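Thiazoline oxidase/subtilisin-like protease (Prochloron didemni, PDB 4H6X) is the subtilisin-like protease domain of PatG, which matures patellamides and probably closes its peptide substrates into rings by transamidation. Local coordinates at residues P31-V36 with P130-I135; I135-D140 with D161-L166; L46-G51 with L258-C263. All coordinates share one frame; numbering follows the deposited sequence.

How the contacts relate
Contacts 1 and 2 share Ile135 and both use strand 133-138 of the parallel sheet. Contact 1 pairs it edge to edge with strand 34-39, so backbone hydrogen bonds dominate; contact 2 packs helix 154-165 onto its face through apolar side chains. The two meet directly, with Val36 CG1 of contact 1 lying 3.7 Å from Ala163 CB of contact 2. Contact 3 touches neither: its centre is about 16 Å from that of contact 1, and it joins the connection between strands 34-39 and 53-56 to the segment leaving the small antiparallel pair, again by apolar packing without hydrogen bonds between its segments. All three are largely buried, although contacts 1 and 3 include exposed residues.

Contact 1. Residues P31-V36 with P130-I135; sequences PQITIV and PNCRVI
Ile35 uses both its backbone polar atoms on the 130-135 segment: Ile35 N donates to Arg133 O (2.9 Å, 170° at the hydrogen), and Ile35 O accepts Ile135 N (2.9 Å). A third bond, Arg133 N to Ile33 O at 3.0 Å, extends this parallel ladder, in which Ile35 straddles Val134. The axes of 34-36 and 133-135 approach to 4.7 Å.

One side-chain hydrogen bond reinforces it. Arg133 NH1 donates to Thr34 OG1 at 2.8 Å, the hydroxyl sitting at the guanidinium edge near its plane. With CG anti to the backbone N (chi1 -178°) and an extended chain, Arg133 runs alongside Thr34, its NH1 3.5 Å from Thr34 CG2. An alanine here would probably leave Thr34 OG1 without this donor and open a gap beside Thr34 CG2.

Apolar contacts occupy both faces. Thr34 CG2 meets Ile135 CD1 at 3.9 Å on the Arg133 face, while Ile35 CD1 touches Cys132 CB at 3.9 Å on the other.

Helices 273-293 and 101-118 cover the Ile35 face. In the sheet, strand 34-39, whose counterpart in subtilisins leads to the catalytic aspartate, lies between 133-138 and 170-173, and strand 53-56 flanks 133-138.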
# COMPACT_ATOMS: atom_id res chain seq x y z
N PRO A 31 12.48 8.97 -7.08
CA PRO A 31 12.14 9.94 -6.03
C PRO A 31 11.26 11.11 -6.49
O PRO A 31 10.81 11.89 -5.64
CB PRO A 31 13.51 10.46 -5.55
CG PRO A 31 14.49 10.04 -6.59
CD PRO A 31 13.94 8.76 -7.15
N GLN A 32 11.02 11.24 -7.79
CA GLN A 32 10.07 12.24 -8.28
C GLN A 32 8.62 11.73 -8.14
O GLN A 32 7.67 12.49 -8.32
CB GLN A 32 10.35 12.62 -9.75
CG GLN A 32 11.67 13.34 -9.98
CD GLN A 32 11.79 13.85 -11.41
OE1 GLN A 32 10.98 14.66 -11.86
NE2 GLN A 32 12.81 13.39 -12.12
N ILE A 33 8.47 10.45 -7.84
CA ILE A 33 7.14 9.87 -7.63
C ILE A 33 6.89 9.86 -6.12
O ILE A 33 7.63 9.20 -5.37
CB ILE A 33 7.01 8.44 -8.22
CG1 ILE A 33 7.30 8.44 -9.73
CG2 ILE A 33 5.63 7.85 -7.92
CD1 ILE A 33 6.47 9.43 -10.52
N THR A 34 5.86 10.59 -5.70
CA THR A 34 5.47 10.72 -4.30
C THR A 34 4.22 9.91 -4.00
O THR A 34 3.19 10.11 -4.65
CB THR A 34 5.25 12.20 -3.91
OG1 THR A 34 6.48 12.90 -4.05
CG2 THR A 34 4.73 12.32 -2.45
N ILE A 35 4.32 9.00 -3.03
CA ILE A 35 3.18 8.22 -2.56
C ILE A 35 2.82 8.76 -1.18
O ILE A 35 3.67 8.82 -0.30
CB ILE A 35 3.52 6.71 -2.43
CG1 ILE A 35 4.00 6.13 -3.78
CG2 ILE A 35 2.33 5.92 -1.88
CD1 ILE A 35 5.03 5.02 -3.63
N VAL A 36 1.56 9.16 -1.00
CA VAL A 36 1.09 9.59 0.32
C VAL A 36 0.23 8.48 0.88
O VAL A 36 -0.75 8.06 0.25
CB VAL A 36 0.33 10.94 0.30
CG1 VAL A 36 -0.14 11.32 1.70
CG2 VAL A 36 1.22 12.05 -0.27
N PRO A 130 11.23 0.66 -3.42
CA PRO A 130 12.12 1.23 -2.39
C PRO A 130 12.71 2.61 -2.72
O PRO A 130 13.19 3.30 -1.82
CB PRO A 130 13.24 0.19 -2.29
CG PRO A 130 13.25 -0.49 -3.62
CD PRO A 130 11.78 -0.59 -3.97
N ASN A 131 12.69 3.02 -3.99
CA ASN A 131 13.32 4.29 -4.38
C ASN A 131 12.38 5.47 -4.59
O ASN A 131 12.84 6.58 -4.86
CB ASN A 131 14.23 4.11 -5.61
CG ASN A 131 15.57 3.49 -5.26
OD1 ASN A 131 16.28 2.98 -6.14
ND2 ASN A 131 15.94 3.53 -3.99
N CYS A 132 11.07 5.24 -4.46
CA CYS A 132 10.09 6.33 -4.50
C CYS A 132 10.07 7.10 -3.20
O CYS A 132 10.52 6.58 -2.16
CB CYS A 132 8.69 5.79 -4.79
SG CYS A 132 8.55 5.09 -6.45
N ARG A 133 9.56 8.33 -3.26
CA ARG A 133 9.40 9.18 -2.08
C ARG A 133 8.07 8.81 -1.42
O ARG A 133 7.04 8.70 -2.08
CB ARG A 133 9.40 10.66 -2.50
CG ARG A 133 9.27 11.68 -1.37
CD ARG A 133 9.55 13.08 -1.90
NE ARG A 133 9.15 14.12 -0.95
CZ ARG A 133 8.06 14.87 -1.06
NH1 ARG A 133 7.24 14.73 -2.09
NH2 ARG A 133 7.80 15.79 -0.13
N VAL A 134 8.11 8.59 -0.11
CA VAL A 134 6.89 8.23 0.61
C VAL A 134 6.64 9.22 1.74
O VAL A 134 7.56 9.53 2.52
CB VAL A 134 6.95 6.80 1.18
CG1 VAL A 134 5.83 6.57 2.18
CG2 VAL A 134 6.89 5.77 0.05
N ILE A 135 5.41 9.73 1.79
CA ILE A 135 4.93 10.54 2.92
C ILE A 135 3.84 9.76 3.65
O ILE A 135 2.80 9.44 3.06
CB ILE A 135 4.37 11.91 2.48
CG1 ILE A 135 5.48 12.75 1.82
CG2 ILE A 135 3.72 12.66 3.66
CD1 ILE A 135 4.99 14.01 1.10

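Contact 2. Residues I135-D140 with D161-L166; sequences INMPQD and DLALEL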
# COMPACT_ATOMS: atom_id res chain seq x y z
N ILE A 135 5.41 9.73 1.79
CA ILE A 135 4.93 10.54 2.92
C ILE A 135 3.84 9.76 3.65
O ILE A 135 2.80 9.44 3.06
CB ILE A 135 4.37 11.91 2.48
CG1 ILE A 135 5.48 12.75 1.82
CG2 ILE A 135 3.72 12.66 3.66
CD1 ILE A 135 4.99 14.01 1.10
N ASN A 136 4.09 9.43 4.91
CA ASN A 136 3.05 8.91 5.78
C ASN A 136 2.25 10.05 6.39
O ASN A 136 2.82 11.00 6.93
CB ASN A 136 3.66 8.02 6.87
CG ASN A 136 4.01 6.63 6.37
OD1 ASN A 136 3.14 5.76 6.22
ND2 ASN A 136 5.29 6.39 6.14
N MET A 137 0.93 9.96 6.31
CA MET A 137 0.05 10.93 6.98
C MET A 137 -0.76 10.19 8.04
O MET A 137 -1.89 9.73 7.77
CB MET A 137 -0.86 11.62 5.96
CG MET A 137 -1.67 12.78 6.55
SD MET A 137 -2.94 13.42 5.42
CE MET A 137 -1.91 13.94 4.06
N PRO A 138 -0.19 10.03 9.26
CA PRO A 138 -0.83 9.15 10.25
C PRO A 138 -2.17 9.68 10.74
O PRO A 138 -2.32 10.89 10.93
CB PRO A 138 0.17 9.15 11.42
CG PRO A 138 1.47 9.49 10.78
CD PRO A 138 1.11 10.52 9.74
N GLN A 139 -3.12 8.77 10.97
CA GLN A 139 -4.48 9.09 11.35
C GLN A 139 -4.86 8.57 12.75
O GLN A 139 -6.02 8.68 13.16
CB GLN A 139 -5.46 8.50 10.32
CG GLN A 139 -5.22 8.92 8.87
CD GLN A 139 -5.36 10.42 8.67
OE1 GLN A 139 -6.26 11.05 9.22
NE2 GLN A 139 -4.44 11.00 7.90
N ASP A 140 -3.92 7.97 13.47
CA ASP A 140 -4.32 7.19 14.66
C ASP A 140 -4.82 8.07 15.82
O ASP A 140 -5.56 7.59 16.71
CB ASP A 140 -3.22 6.23 15.12
CG ASP A 140 -1.98 6.94 15.60
OD1 ASP A 140 -1.41 7.74 14.80
OD2 ASP A 140 -1.57 6.69 16.77
N ASP A 161 -7.19 16.29 0.54
CA ASP A 161 -6.85 17.66 0.11
C ASP A 161 -5.44 17.97 0.53
O ASP A 161 -4.70 18.58 -0.23
CB ASP A 161 -7.79 18.74 0.70
CG ASP A 161 -9.16 18.72 0.06
OD1 ASP A 161 -9.26 18.36 -1.13
OD2 ASP A 161 -10.14 19.04 0.77
N LEU A 162 -5.07 17.60 1.77
CA LEU A 162 -3.69 17.80 2.22
C LEU A 162 -2.68 16.99 1.38
O LEU A 162 -1.65 17.51 0.97
CB LEU A 162 -3.53 17.48 3.72
CG LEU A 162 -2.13 17.74 4.31
CD1 LEU A 162 -1.64 19.18 4.05
CD2 LEU A 162 -2.14 17.44 5.81
N ALA A 163 -2.96 15.71 1.17
CA ALA A 163 -2.10 14.84 0.36
C ALA A 163 -1.85 15.43 -1.03
O ALA A 163 -0.72 15.38 -1.53
CB ALA A 163 -2.72 13.46 0.23
N LEU A 164 -2.90 15.97 -1.66
CA LEU A 164 -2.75 16.67 -2.94
C LEU A 164 -1.76 17.83 -2.85
O LEU A 164 -0.85 17.95 -3.67
CB LEU A 164 -4.11 17.17 -3.44
CG LEU A 164 -5.04 16.11 -4.00
CD1 LEU A 164 -6.41 16.72 -4.29
CD2 LEU A 164 -4.44 15.43 -5.23
N GLU A 165 -1.93 18.67 -1.83
CA GLU A 165 -1.05 19.81 -1.64
C GLU A 165 0.40 19.39 -1.36
O GLU A 165 1.35 20.11 -1.69
CB GLU A 165 -1.59 20.72 -0.52
CG GLU A 165 -1.00 22.11 -0.56
CD GLU A 165 -1.34 22.82 -1.87
OE1 GLU A 165 -2.35 22.46 -2.51
OE2 GLU A 165 -0.59 23.72 -2.26
N LEU A 166 0.57 18.22 -0.75
CA LEU A 166 1.90 17.68 -0.51
C LEU A 166 2.61 17.13 -1.76
O LEU A 166 3.77 16.75 -1.70
CB LEU A 166 1.83 16.60 0.59
CG LEU A 166 1.40 17.09 1.98
CD1 LEU A 166 1.12 15.89 2.87
CD2 LEU A 166 2.46 18.01 2.59
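The methyl of Met137 sits against the helix backbone, with Met137 CE 3.5 Å from Ala163 N, and three side chains gather round it. Leu162 CG approaches Met137 CE to 3.8 Å, Ala163 CB to 3.9 Å and Leu166 CD1 to 3.8 Å. The torsions account for this reach. CG is anti to the backbone N (chi1 -172°) and SD continues the chain in an extended line, before a bend at chi3 (-60°) turns CE in among the three residues. Met137 lies aslant to both leucines and meets them mainly through CE; the sulfur adds a looser approach, Met137 SD to Leu162 CD2 at 4.1 Å.

Leu162 and Leu166 are one helical turn apart, as the bond from Leu166 N to Leu162 O at 2.9 Å confirms, which places both within range of the same methyl. Ile135, two residues before Met137 on the same face of the strand, makes a longer contact: Ile135 CD1 meets Leu166 CB at 4.1 Å, again at a slant. Across this interface the evidence is entirely of apolar packing.

Next to it, Gln139 NE2 donates to Met137 O from 51° out of the carbonyl plane, so the glutamine side chain turns back toward the backbone of Met137, while Gln139 OE1 is bonded to Asn155 of the helix.

Strand 133-138, helix 154-165 and strand 170-173 form a beta-alpha-beta crossover that lays the helix over the intervening strand 34-39. Ala159, earlier in the helix, continues the packing on Met137.

Contact 3. Residues L46-G51 with L258-C263; sequences LSCFEG and LGAQPC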
# COMPACT_ATOMS: atom_id res chain seq x y z
N LEU A 46 12.63 1.07 12.28
CA LEU A 46 12.89 -0.24 11.66
C LEU A 46 13.87 -0.12 10.51
O LEU A 46 13.79 0.81 9.70
CB LEU A 46 11.59 -0.89 11.20
CG LEU A 46 10.49 -0.96 12.26
CD1 LEU A 46 9.24 -1.64 11.71
CD2 LEU A 46 10.97 -1.65 13.52
N SER A 47 14.80 -1.08 10.43
CA SER A 47 15.90 -1.01 9.45
C SER A 47 15.41 -1.03 8.01
O SER A 47 16.07 -0.48 7.13
CB SER A 47 16.94 -2.12 9.68
OG SER A 47 16.36 -3.41 9.61
N CYS A 48 14.25 -1.63 7.76
CA CYS A 48 13.67 -1.63 6.41
C CYS A 48 13.43 -0.22 5.87
O CYS A 48 13.32 -0.04 4.66
CB CYS A 48 12.40 -2.48 6.35
SG CYS A 48 11.01 -1.82 7.30
N PHE A 49 13.35 0.77 6.75
CA PHE A 49 13.20 2.16 6.35
C PHE A 49 14.52 2.92 6.31
O PHE A 49 14.57 4.07 5.88
CB PHE A 49 12.18 2.88 7.24
CG PHE A 49 10.81 2.25 7.20
CD1 PHE A 49 10.14 1.93 8.38
CD2 PHE A 49 10.20 1.96 5.98
CE1 PHE A 49 8.89 1.33 8.34
CE2 PHE A 49 8.95 1.36 5.93
CZ PHE A 49 8.29 1.05 7.12
N GLU A 50 15.60 2.26 6.74
CA GLU A 50 16.95 2.84 6.69
C GLU A 50 17.38 3.14 5.24
O GLU A 50 17.66 2.24 4.46
CB GLU A 50 17.95 1.89 7.38
CG GLU A 50 19.40 2.29 7.20
CD GLU A 50 19.72 3.59 7.89
OE1 GLU A 50 19.86 3.57 9.13
OE2 GLU A 50 19.83 4.61 7.19
N GLY A 51 17.45 4.42 4.91
CA GLY A 51 17.75 4.83 3.55
C GLY A 51 16.52 5.04 2.67
O GLY A 51 16.65 5.48 1.54
N LEU A 258 4.52 -10.43 3.33
CA LEU A 258 5.57 -10.12 4.30
C LEU A 258 5.73 -8.62 4.49
O LEU A 258 5.93 -7.88 3.52
CB LEU A 258 6.91 -10.70 3.83
CG LEU A 258 8.08 -10.59 4.82
CD1 LEU A 258 7.87 -11.54 5.99
CD2 LEU A 258 9.43 -10.85 4.14
N GLY A 259 5.67 -8.17 5.74
CA GLY A 259 5.93 -6.79 6.04
C GLY A 259 6.34 -6.59 7.48
O GLY A 259 6.34 -7.53 8.30
N ALA A 260 6.65 -5.34 7.81
CA ALA A 260 7.13 -4.97 9.14
C ALA A 260 6.01 -4.79 10.18
O ALA A 260 4.85 -4.50 9.82
CB ALA A 260 7.97 -3.71 9.06
N GLN A 261 6.38 -4.95 11.45
CA GLN A 261 5.50 -4.68 12.58
C GLN A 261 6.28 -3.80 13.57
O GLN A 261 7.51 -3.90 13.65
CB GLN A 261 5.00 -5.99 13.22
CG GLN A 261 6.07 -6.82 13.91
CD GLN A 261 5.69 -8.27 14.13
OE1 GLN A 261 6.50 -9.17 13.91
NE2 GLN A 261 4.47 -8.51 14.59
N PRO A 262 5.58 -2.91 14.30
CA PRO A 262 6.26 -1.93 15.15
C PRO A 262 7.19 -2.55 16.20
O PRO A 262 6.91 -3.63 16.71
CB PRO A 262 5.11 -1.21 15.89
CG PRO A 262 3.86 -1.57 15.16
CD PRO A 262 4.10 -2.80 14.36
N CYS A 263 8.28 -1.84 16.50
CA CYS A 263 9.16 -2.09 17.65
C CYS A 263 10.02 -3.35 17.56
O CYS A 263 10.65 -3.74 18.55
CB CYS A 263 8.36 -2.12 18.96
SG CYS A 263 7.49 -0.58 19.30
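Leu46 lays its CD1 methyl against Ala260 and the peptide beyond it: Leu46 CD1 is 3.6 Å from Ala260 CB and 3.4 Å from Gln261 O. The other methyl reaches farther along the same segment, where Leu46 CD2 lies 4.0 Å from Cys263 N. The CB bond points toward 258-263, and chi1 (-51°) sets CG anti to the carbonyl carbon. Beyond CG, the two methyls lie along the backbone from Ala260 to Cys263, as the distances show. The approach to Gln261 O is a contact of a methyl with a backbone carbonyl, not a hydrogen bond.

Ala260 CB is touched from a second side chain as well. Cys48 SG lies 4.0 Å from Ala260 CB, its torsion setting the sulfur between the backbone N and the carbonyl carbon (chi1 67°). The same sulfur stands 3.8 Å above the plane of the Phe49 ring, over its centre, so it touches both the aromatic face and the alanine methyl.

The short 3-10 turn at 47-49 presents these groups together. Phe49 N bonds to Leu46 O at 3.0 Å, closing the turn that brings Leu46 and Cys48 to the same partner. In the subtilase fold seen here, this turn belongs to the connection between the parallel strands 34-39 and 53-56, while 258-263 runs out of the small antiparallel pair formed by strands 257-259 and 268-270.

Polar links beside the apolar patch tie the same regions: Ser47 OG is hydrogen-bonded to Glu265, and Cys263 N to Asp43. Helix 101-118, which probably carries the histidine of a subtilisin-type triad, supplies Ser115 as partner to Ala260 N and packs against Phe49 through Thr114. On the 258-263 side, Tyr73 of helix 70-82 lies against Pro262 and Cys263.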